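Local coordinates for DUF1214 domain-containing protein (Burkholderia cenocepacia, PDB 6ANS) that is of unknown function but belongs to the DUF1214 family and binds a sodium ion in the crystal, at residues T99-A104 with L316-F321; D105-L110 with D322-K327; Q307-W312 with T360-W365. One frame throughout, in Å; residues are numbered along the deposited sequence.

Contact 1 of 3, residues T99-A104 with L316-F321; sequences TAKIGA and LDYRHF. With NA (sodium ion), chain F.
Thr99 meets Arg319 through its methyl group. CG2 lies 3.6 Å from Arg319 NH1, and the two side chains cross at a slant. The Thr99 carbonyl oxygen takes a hydrogen bond from Arg75 of helix 60-83. The guanidinium that the methyl touches is already fixed. Arg319 forms a side-on salt bridge with Asp317, NE to OD1 and NH2 to OD2, and the NE bond is nearly straight (167°) and uses the syn lone pair of OD1. His320 ND1 donates to Asp317 OD2 at 3.2 Å. It comes from the opposite face of the carboxylate to Arg319 NH2. The backbone N of Arg319 also bonds to Asp317 OD1, which makes an Asx turn. Asp317 is therefore the hub of the 316-321 loop, which runs between strands 303-309 and 324-326.

Lys101 is the main link between the two loops. The lysine chain is fully stretched and runs alongside Tyr318, the two pointing opposite ways. Lys101 NZ comes within 3.5 Å of Tyr318 CE2 and 2.9 Å of Leu316 O, and it hydrogen-bonds to Ser315 OG. A water accepts from Lys101 NZ at 2.8 Å and donates to Asp317 OD1 at the same distance. The water spans the 4.9 Å between Lys101 NZ and Asp317 OD1, which probably carry opposite charges. Further on, Ile102 packs on helices 60-83 and 224-251. The carbonyl oxygens of Gly103 and Ala104 bind the sodium ion, each at 2.4 Å, together with three atoms from other parts of the structure.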
loop_
_atom_site.group_PDB
_atom_site.type_symbol
_atom_site.label_atom_id
_atom_site.label_comp_id
_atom_site.label_asym_id
_atom_site.label_seq_id
_atom_site.Cartn_x
_atom_site.Cartn_y
_atom_site.Cartn_z
ATOM N N THR A 99 4.759 2.184 7.062
ATOM C CA THR A 99 3.484 2.739 7.522
ATOM C C THR A 99 2.437 1.678 7.867
ATOM O O THR A 99 1.259 2.012 8.003
ATOM C CB THR A 99 2.890 3.711 6.496
ATOM O OG1 THR A 99 2.511 2.993 5.317
ATOM C CG2 THR A 99 3.886 4.852 6.123
ATOM N N ALA A 100 2.830 0.417 8.036
ATOM C CA ALA A 100 1.909 -0.617 8.509
ATOM C C ALA A 100 2.742 -1.697 9.165
ATOM O O ALA A 100 3.673 -2.206 8.536
ATOM C CB ALA A 100 1.080 -1.217 7.361
ATOM N N LYS A 101 2.423 -2.044 10.418
ATOM C CA LYS A 101 3.360 -2.795 11.243
ATOM C C LYS A 101 2.654 -3.822 12.121
ATOM O O LYS A 101 1.589 -3.545 12.681
ATOM C CB LYS A 101 4.185 -1.833 12.110
ATOM C CG LYS A 101 5.086 -0.887 11.293
ATOM C CD LYS A 101 5.814 0.120 12.184
ATOM C CE LYS A 101 6.710 1.051 11.349
ATOM N NZ LYS A 101 7.495 1.953 12.228
ATOM N N ILE A 102 3.267 -5.001 12.258
ATOM C CA ILE A 102 2.685 -6.114 13.007
ATOM C C ILE A 102 3.765 -6.828 13.814
ATOM O O ILE A 102 4.786 -7.251 13.258
ATOM C CB ILE A 102 2.008 -7.140 12.080
ATOM C CG1 ILE A 102 0.794 -6.553 11.363
ATOM C CG2 ILE A 102 1.615 -8.394 12.890
ATOM C CD1 ILE A 102 0.217 -7.495 10.294
ATOM N N GLY A 103 3.520 -6.995 15.114
ATOM C CA GLY A 103 4.195 -8.020 15.894
ATOM C C GLY A 103 5.687 -7.835 16.058
ATOM O O GLY A 103 6.444 -8.797 15.924
ATOM N N ALA A 104 6.116 -6.625 16.410
ATOM C CA ALA A 104 7.535 -6.268 16.462
ATOM C C ALA A 104 8.170 -6.449 15.083
ATOM O O ALA A 104 9.054 -7.281 14.873
ATOM C CB ALA A 104 8.278 -7.076 17.537
ATOM N N LEU A 316 8.698 1.932 16.506
ATOM C CA LEU A 316 8.569 3.381 16.407
ATOM C C LEU A 316 8.993 3.836 15.010
ATOM O O LEU A 316 9.414 3.011 14.192
ATOM C CB LEU A 316 9.371 4.065 17.514
ATOM C CG LEU A 316 8.895 3.720 18.942
ATOM C CD1 LEU A 316 9.687 4.513 19.983
ATOM C CD2 LEU A 316 7.395 3.949 19.107
ATOM N N ASP A 317 8.860 5.125 14.693
ATOM C CA ASP A 317 8.954 5.520 13.287
ATOM C C ASP A 317 10.416 5.706 12.900
ATOM O O ASP A 317 10.972 6.807 12.980
ATOM C CB ASP A 317 8.134 6.773 13.016
ATOM C CG ASP A 317 8.120 7.148 11.524
ATOM O OD1 ASP A 317 8.749 6.427 10.715
ATOM O OD2 ASP A 317 7.474 8.152 11.163
ATOM N N TYR A 318 11.031 4.629 12.401
ATOM C CA TYR A 318 12.452 4.680 12.080
ATOM C C TYR A 318 12.781 5.545 10.864
ATOM O O TYR A 318 13.972 5.713 10.561
ATOM C CB TYR A 318 12.998 3.274 11.874
ATOM C CG TYR A 318 12.181 2.411 10.932
ATOM C CD1 TYR A 318 12.411 2.431 9.558
ATOM C CD2 TYR A 318 11.164 1.588 11.424
ATOM C CE1 TYR A 318 11.659 1.640 8.692
ATOM C CE2 TYR A 318 10.399 0.805 10.574
ATOM C CZ TYR A 318 10.647 0.825 9.214
ATOM O OH TYR A 318 9.896 0.031 8.372
ATOM N N ARG A 319 11.780 6.068 10.143
ATOM C CA ARG A 319 12.074 7.084 9.132
ATOM C C ARG A 319 12.580 8.360 9.780
ATOM O O ARG A 319 13.342 9.111 9.165
ATOM C CB ARG A 319 10.836 7.409 8.292
ATOM C CG ARG A 319 10.313 6.273 7.430
ATOM C CD ARG A 319 8.914 6.601 6.876
ATOM N NE ARG A 319 7.956 6.993 7.916
ATOM C CZ ARG A 319 6.706 7.411 7.676
ATOM N NH1 ARG A 319 6.246 7.488 6.431
ATOM N NH2 ARG A 319 5.913 7.775 8.682
ATOM N N HIS A 320 12.178 8.625 11.021
ATOM C CA HIS A 320 12.493 9.903 11.644
ATOM C C HIS A 320 13.135 9.819 13.013
ATOM O O HIS A 320 13.553 10.860 13.529
ATOM C CB HIS A 320 11.228 10.758 11.771
ATOM C CG HIS A 320 10.583 11.057 10.462
ATOM N ND1 HIS A 320 9.462 10.393 10.008
ATOM C CD2 HIS A 320 10.921 11.940 9.494
ATOM C CE1 HIS A 320 9.128 10.869 8.821
ATOM N NE2 HIS A 320 9.999 11.806 8.488
ATOM N N PHE A 321 13.188 8.649 13.633
ATOM C CA PHE A 321 13.770 8.502 14.954
ATOM C C PHE A 321 14.722 7.318 14.922
ATOM O O PHE A 321 14.506 6.359 14.174
ATOM C CB PHE A 321 12.689 8.292 16.043
ATOM C CG PHE A 321 11.661 9.390 16.114
ATOM C CD1 PHE A 321 11.941 10.582 16.762
ATOM C CD2 PHE A 321 10.400 9.210 15.562
ATOM C CE1 PHE A 321 10.982 11.596 16.835
ATOM C CE2 PHE A 321 9.435 10.211 15.633
ATOM C CZ PHE A 321 9.725 11.407 16.270
HETATM NA NA NA F . 8.184 -9.506 14.485
HETATM O O HOH W 1 8.264 3.709 10.128
#

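Contact 2 of 3, residues D105-L110 with D322-K327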
loop_
_atom_site.group_PDB
_atom_site.type_symbol
_atom_site.label_atom_id
_atom_site.label_comp_id
_atom_site.label_asym_id
_atom_site.label_seq_id
_atom_site.Cartn_x
_atom_site.Cartn_y
_atom_site.Cartn_z
ATOM N N ASP A 105 7.658 -5.672 14.135
ATOM C CA ASP A 105 8.204 -5.615 12.785
ATOM C C ASP A 105 9.675 -5.237 12.839
ATOM O O ASP A 105 10.053 -4.308 13.550
ATOM C CB ASP A 105 7.441 -4.594 11.939
ATOM C CG ASP A 105 7.439 -3.196 12.572
ATOM O OD1 ASP A 105 6.889 -3.061 13.686
ATOM O OD2 ASP A 105 8.007 -2.243 11.977
ATOM N N ASN A 106 10.507 -5.996 12.125
ATOM C CA ASN A 106 11.938 -5.730 12.094
ATOM C C ASN A 106 12.225 -4.561 11.161
ATOM O O ASN A 106 12.080 -4.703 9.941
ATOM C CB ASN A 106 12.706 -6.968 11.634
ATOM C CG ASN A 106 14.211 -6.816 11.815
ATOM O OD1 ASN A 106 14.720 -5.703 11.967
ATOM N ND2 ASN A 106 14.924 -7.948 11.839
ATOM N N PRO A 107 12.669 -3.412 11.677
ATOM C CA PRO A 107 12.921 -2.267 10.783
ATOM C C PRO A 107 14.017 -2.550 9.764
ATOM O O PRO A 107 14.009 -1.951 8.687
ATOM C CB PRO A 107 13.324 -1.140 11.747
ATOM C CG PRO A 107 12.818 -1.571 13.097
ATOM C CD PRO A 107 12.950 -3.083 13.086
ATOM N N ASP A 108 14.916 -3.493 10.037
ATOM C CA ASP A 108 15.990 -3.836 9.110
ATOM C C ASP A 108 15.574 -4.846 8.060
ATOM O O ASP A 108 16.429 -5.305 7.294
ATOM C CB ASP A 108 17.192 -4.377 9.879
ATOM C CG ASP A 108 17.782 -3.343 10.787
ATOM O OD1 ASP A 108 17.871 -2.170 10.345
ATOM O OD2 ASP A 108 18.094 -3.676 11.944
ATOM N N ASN A 109 14.294 -5.186 7.998
ATOM C CA ASN A 109 13.792 -6.179 7.066
ATOM C C ASN A 109 13.035 -5.520 5.923
ATOM O O ASN A 109 12.290 -4.558 6.122
ATOM C CB ASN A 109 12.839 -7.160 7.763
ATOM C CG ASN A 109 13.552 -8.273 8.499
ATOM O OD1 ASN A 109 14.773 -8.248 8.656
ATOM N ND2 ASN A 109 12.772 -9.259 8.995
ATOM N N LEU A 110 13.201 -6.092 4.738
ATOM C CA LEU A 110 12.198 -6.061 3.683
ATOM C C LEU A 110 11.383 -7.344 3.819
ATOM O O LEU A 110 11.919 -8.447 3.663
ATOM C CB LEU A 110 12.841 -5.985 2.302
ATOM C CG LEU A 110 11.889 -6.017 1.096
ATOM C CD1 LEU A 110 10.846 -4.946 1.193
ATOM C CD2 LEU A 110 12.648 -5.929 -0.239
ATOM N N ASP A 322 15.776 7.394 15.735
ATOM C CA ASP A 322 16.739 6.303 15.882
ATOM C C ASP A 322 16.181 5.326 16.913
ATOM O O ASP A 322 16.385 5.483 18.117
ATOM C CB ASP A 322 18.103 6.841 16.307
ATOM C CG ASP A 322 18.660 7.856 15.324
ATOM O OD1 ASP A 322 18.532 7.630 14.104
ATOM O OD2 ASP A 322 19.204 8.891 15.766
ATOM N N ILE A 323 15.469 4.298 16.442
ATOM C CA ILE A 323 14.733 3.432 17.356
ATOM C C ILE A 323 15.113 1.974 17.128
ATOM O O ILE A 323 14.471 1.056 17.659
ATOM C CB ILE A 323 13.213 3.666 17.231
ATOM C CG1 ILE A 323 12.723 3.467 15.789
ATOM C CG2 ILE A 323 12.868 5.099 17.715
ATOM C CD1 ILE A 323 12.269 2.046 15.465
ATOM N N CYS A 324 16.170 1.755 16.353
ATOM C CA CYS A 324 16.706 0.425 16.099
ATOM C C CYS A 324 18.224 0.520 15.996
ATOM O O CYS A 324 18.753 1.396 15.309
ATOM C CB CYS A 324 16.145 -0.190 14.813
ATOM S SG CYS A 324 16.597 -1.937 14.610
ATOM N N VAL A 325 18.908 -0.401 16.658
ATOM C CA VAL A 325 20.361 -0.515 16.642
ATOM C C VAL A 325 20.705 -1.958 16.300
ATOM O O VAL A 325 20.071 -2.886 16.817
ATOM C CB VAL A 325 20.952 -0.096 18.003
ATOM C CG1 VAL A 325 22.271 -0.727 18.222
ATOM C CG2 VAL A 325 21.101 1.414 18.053
ATOM N N ASN A 326 21.664 -2.153 15.388
ATOM C CA ASN A 326 21.977 -3.521 14.965
ATOM C C ASN A 326 23.474 -3.812 14.894
ATOM O O ASN A 326 24.302 -2.979 15.272
ATOM C CB ASN A 326 21.296 -3.841 13.621
ATOM C CG ASN A 326 21.847 -3.030 12.454
ATOM O OD1 ASN A 326 23.023 -2.678 12.426
ATOM N ND2 ASN A 326 20.995 -2.754 11.470
ATOM N N LYS A 327 23.820 -5.006 14.399
ATOM C CA LYS A 327 25.210 -5.438 14.334
ATOM C C LYS A 327 26.073 -4.450 13.546
ATOM O O LYS A 327 27.257 -4.280 13.849
ATOM C CB LYS A 327 25.276 -6.836 13.716
ATOM C CG LYS A 327 26.679 -7.310 13.403
ATOM C CD LYS A 327 26.724 -8.792 13.080
ATOM C CE LYS A 327 28.177 -9.259 12.946
ATOM N NZ LYS A 327 28.303 -10.728 12.754
HETATM O O HOH W 2 18.377 -0.127 12.279
#
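Asp108 and Asn326 make the direct hydrogen bond of this contact. Asn326 ND2 donates to Asp108 OD2 over 3.1 Å, and the bond is almost straight at 172°. The acceptor lies in the amide plane of Asn326. The donor, by contrast, stands well above the carboxylate plane, with the two flat groups turned 56° apart. Asn326 CG sits between its backbone N and carbonyl carbon (chi1 67°), which carries the amide toward the acid. The other end of this amide, OD1, takes a hydrogen bond from the backbone N of Ser329. Asp108 OD2 has a second donor in Asn305 ND2, from strand 303-309, so this oxygen is gripped by two amides.

A water adds an indirect link. It donates to Asp108 OD1 at 2.9 Å and, weakly, to the carbonyl oxygen of Cys324.

The apolar contacts belong to Pro107. Its CG rests 4.0 Å from Cys324 CB and 4.4 Å from Ile323 CD1. Pro107 also packs on Gln307. Separately, Cys324 SG lies 3.5 Å from Asp108 OD2.

Local bonds shape the first segment. Asp108 N donates to Asn106 OD1 at 2.9 Å, and Asn109 N donates to Asn106 O. The arrangement is an Asx turn overlapping a type I beta turn from Asn106 to Asn109. This turn leads into strand 109-115 of one antiparallel sheet and places Pro107 and Asp108 against strand 324-326, an outer strand, within this chain, of another sheet.

Contact 3 of 3, residues Q307-W312 with T360-W365; sequences QLNNYW and TGTICW
Gln307 and Cys364 form an antiparallel hydrogen-bonded pair. Gln307 N donates to Cys364 O at 2.9 Å, and Cys364 N returns a bond to Gln307 O. On the same face of the sheet, Gln307 CG packs 3.9 Å from Cys364 CB. Leu308 and Ile363 are the next, non-hydrogen-bonded pair. Their side chains cross on the other face, with Leu308 CD1 and Ile363 CD1 4.1 Å apart.

The pairing of Asn309 with Thr362 is loose. Asn309 N donates to Thr362 O, and Thr362 N bonds to Asn309 O and, weakly, to Asn310 O. The Thr362 hydroxyl adds a further link, with OG1 donating to Asn310 O at 2.9 Å. Thr362 OG1 lies between its backbone N and carbonyl carbon (chi1 55°), a position from which it also touches Asn309 CB at 3.1 Å. Asn309 ND2 donates only weakly to this hydroxyl. Beyond them, a water joins Tyr311 N to Thr360 O, accepting from the first and donating to the second.

A second shell holds the amides. Gln307 NE2 donates to Asn309 OD1 at 2.7 Å in a nearly straight bond (173°), and also bonds to Asp105 O. Gln307 OE1 accepts from Arg366. Asn310 ND2 is held by Glu65 and Glu314.

The two strands are the central pair of a four-stranded antiparallel sheet, flanked by strands 276-284 and 324-326. Trp283 of strand 276-284 packs on Leu308 and Ile363, while Ala249 of helix 224-251 packs on Tyr311 and Thr362.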
loop_
_atom_site.group_PDB
_atom_site.type_symbol
_atom_site.label_atom_id
_atom_site.label_comp_id
_atom_site.label_asym_id
_atom_site.label_seq_id
_atom_site.Cartn_x
_atom_site.Cartn_y
_atom_site.Cartn_z
ATOM N N GLN A 307 15.107 -3.248 18.890
ATOM C CA GLN A 307 14.230 -2.206 18.392
ATOM C C GLN A 307 13.284 -1.749 19.489
ATOM O O GLN A 307 12.898 -2.533 20.360
ATOM C CB GLN A 307 13.410 -2.694 17.199
ATOM C CG GLN A 307 12.441 -3.835 17.558
ATOM C CD GLN A 307 11.675 -4.339 16.350
ATOM O OE1 GLN A 307 12.205 -5.116 15.561
ATOM N NE2 GLN A 307 10.420 -3.898 16.201
ATOM N N LEU A 308 12.884 -0.483 19.413
ATOM C CA LEU A 308 11.936 0.089 20.354
ATOM C C LEU A 308 10.578 0.207 19.663
ATOM O O LEU A 308 10.506 0.636 18.509
ATOM C CB LEU A 308 12.428 1.445 20.856
ATOM C CG LEU A 308 11.874 1.848 22.233
ATOM C CD1 LEU A 308 12.401 0.881 23.303
ATOM C CD2 LEU A 308 12.221 3.296 22.582
ATOM N N ASN A 309 9.517 -0.217 20.358
ATOM C CA ASN A 309 8.156 -0.269 19.824
ATOM C C ASN A 309 7.195 0.496 20.721
ATOM O O ASN A 309 7.483 0.751 21.891
ATOM C CB ASN A 309 7.604 -1.708 19.713
ATOM C CG ASN A 309 8.590 -2.680 19.073
ATOM O OD1 ASN A 309 9.339 -2.318 18.163
ATOM N ND2 ASN A 309 8.546 -3.941 19.514
ATOM N N ASN A 310 6.005 0.795 20.186
ATOM C CA ASN A 310 4.929 1.250 21.058
ATOM C C ASN A 310 4.246 0.044 21.708
ATOM O O ASN A 310 4.661 -1.106 21.535
ATOM C CB ASN A 310 3.938 2.136 20.298
ATOM C CG ASN A 310 3.178 1.405 19.205
ATOM O OD1 ASN A 310 3.203 0.169 19.085
ATOM N ND2 ASN A 310 2.489 2.184 18.389
ATOM N N TYR A 311 3.185 0.308 22.480
ATOM C CA TYR A 311 2.527 -0.780 23.197
ATOM C C TYR A 311 1.918 -1.802 22.248
ATOM O O TYR A 311 1.809 -2.982 22.601
ATOM C CB TYR A 311 1.445 -0.248 24.134
ATOM C CG TYR A 311 0.847 -1.354 24.980
ATOM C CD1 TYR A 311 1.487 -1.786 26.136
ATOM C CD2 TYR A 311 -0.341 -1.979 24.612
ATOM C CE1 TYR A 311 0.965 -2.790 26.916
ATOM C CE2 TYR A 311 -0.892 -2.979 25.399
ATOM C CZ TYR A 311 -0.228 -3.386 26.545
ATOM O OH TYR A 311 -0.745 -4.388 27.325
ATOM N N TRP A 312 1.506 -1.368 21.057
ATOM C CA TRP A 312 0.901 -2.223 20.038
ATOM C C TRP A 312 1.920 -3.059 19.273
ATOM O O TRP A 312 1.544 -3.747 18.314
ATOM C CB TRP A 312 0.082 -1.328 19.092
ATOM C CG TRP A 312 -0.771 -0.407 19.941
ATOM C CD1 TRP A 312 -0.666 0.955 20.061
ATOM C CD2 TRP A 312 -1.789 -0.810 20.864
ATOM N NE1 TRP A 312 -1.577 1.419 20.982
ATOM C CE2 TRP A 312 -2.282 0.358 21.484
ATOM C CE3 TRP A 312 -2.351 -2.045 21.204
ATOM C CZ2 TRP A 312 -3.310 0.327 22.428
ATOM C CZ3 TRP A 312 -3.372 -2.075 22.149
ATOM C CH2 TRP A 312 -3.838 -0.894 22.747
ATOM N N THR A 360 5.717 4.668 27.458
ATOM C CA THR A 360 5.737 3.221 27.604
ATOM C C THR A 360 5.687 2.571 26.227
ATOM O O THR A 360 5.245 3.174 25.249
ATOM C CB THR A 360 4.570 2.725 28.471
ATOM O OG1 THR A 360 4.662 1.307 28.608
ATOM C CG2 THR A 360 3.231 3.056 27.818
ATOM N N GLY A 361 6.149 1.331 26.158
ATOM C CA GLY A 361 6.090 0.601 24.905
ATOM C C GLY A 361 6.582 -0.814 25.082
ATOM O O GLY A 361 6.658 -1.324 26.205
ATOM N N THR A 362 6.914 -1.451 23.963
ATOM C CA THR A 362 7.539 -2.764 23.985
ATOM C C THR A 362 8.894 -2.685 23.293
ATOM O O THR A 362 9.241 -1.684 22.656
ATOM C CB THR A 362 6.662 -3.833 23.316
ATOM O OG1 THR A 362 6.321 -3.417 21.987
ATOM C CG2 THR A 362 5.382 -4.083 24.130
ATOM N N ILE A 363 9.662 -3.755 23.441
ATOM C CA ILE A 363 11.044 -3.798 22.978
ATOM C C ILE A 363 11.355 -5.234 22.581
ATOM O O ILE A 363 10.878 -6.181 23.218
ATOM C CB ILE A 363 12.003 -3.257 24.065
ATOM C CG1 ILE A 363 13.454 -3.258 23.594
ATOM C CG2 ILE A 363 11.897 -4.082 25.347
ATOM C CD1 ILE A 363 14.355 -2.494 24.536
ATOM N N CYS A 364 12.143 -5.390 21.512
ATOM C CA CYS A 364 12.512 -6.699 20.977
ATOM C C CYS A 364 13.999 -6.750 20.635
ATOM O O CYS A 364 14.516 -5.864 19.945
ATOM C CB CYS A 364 11.690 -7.030 19.720
ATOM S SG CYS A 364 12.161 -8.578 18.861
ATOM N N TRP A 365 14.669 -7.807 21.092
ATOM C CA TRP A 365 16.055 -8.091 20.778
ATOM C C TRP A 365 16.116 -9.398 19.997
ATOM O O TRP A 365 15.377 -10.342 20.300
ATOM C CB TRP A 365 16.886 -8.184 22.067
ATOM C CG TRP A 365 18.387 -8.270 21.863
ATOM C CD1 TRP A 365 19.085 -9.283 21.256
ATOM C CD2 TRP A 365 19.368 -7.321 22.306
ATOM N NE1 TRP A 365 20.434 -9.014 21.287
ATOM C CE2 TRP A 365 20.635 -7.815 21.920
ATOM C CE3 TRP A 365 19.299 -6.103 22.991
ATOM C CZ2 TRP A 365 21.819 -7.125 22.183
ATOM C CZ3 TRP A 365 20.481 -5.420 23.254
ATOM C CH2 TRP A 365 21.725 -5.939 22.855
HETATM O O HOH W 3 3.056 2.894 23.468
#

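Overall arrangement
Contacts 2 and 3 are buried, while contact 1 is partly buried and has a partly hydrated, charged character. Contact 3 joins neighbouring strands mainly through backbone bonds. Contacts 1 and 2 instead bring the chain before and at the start of strand 109-115 against residues 316-327, mostly through side chains and water. Contacts 2 and 3 share a sheet, in which strands 324-326 and 303-309 are neighbours. Ile323, just ahead of strand 324-326, also bonds to Leu308, probably through Ile323 O and Leu308 N. Tyr318 packs on Pro107, linking contacts 1 and 2, and Leu316 N probably hydrogen-bonds to Leu308 O between contacts 1 and 3. The second subunit reaches contact 1 alone, where its Trp89 meets His320 edge-to-face.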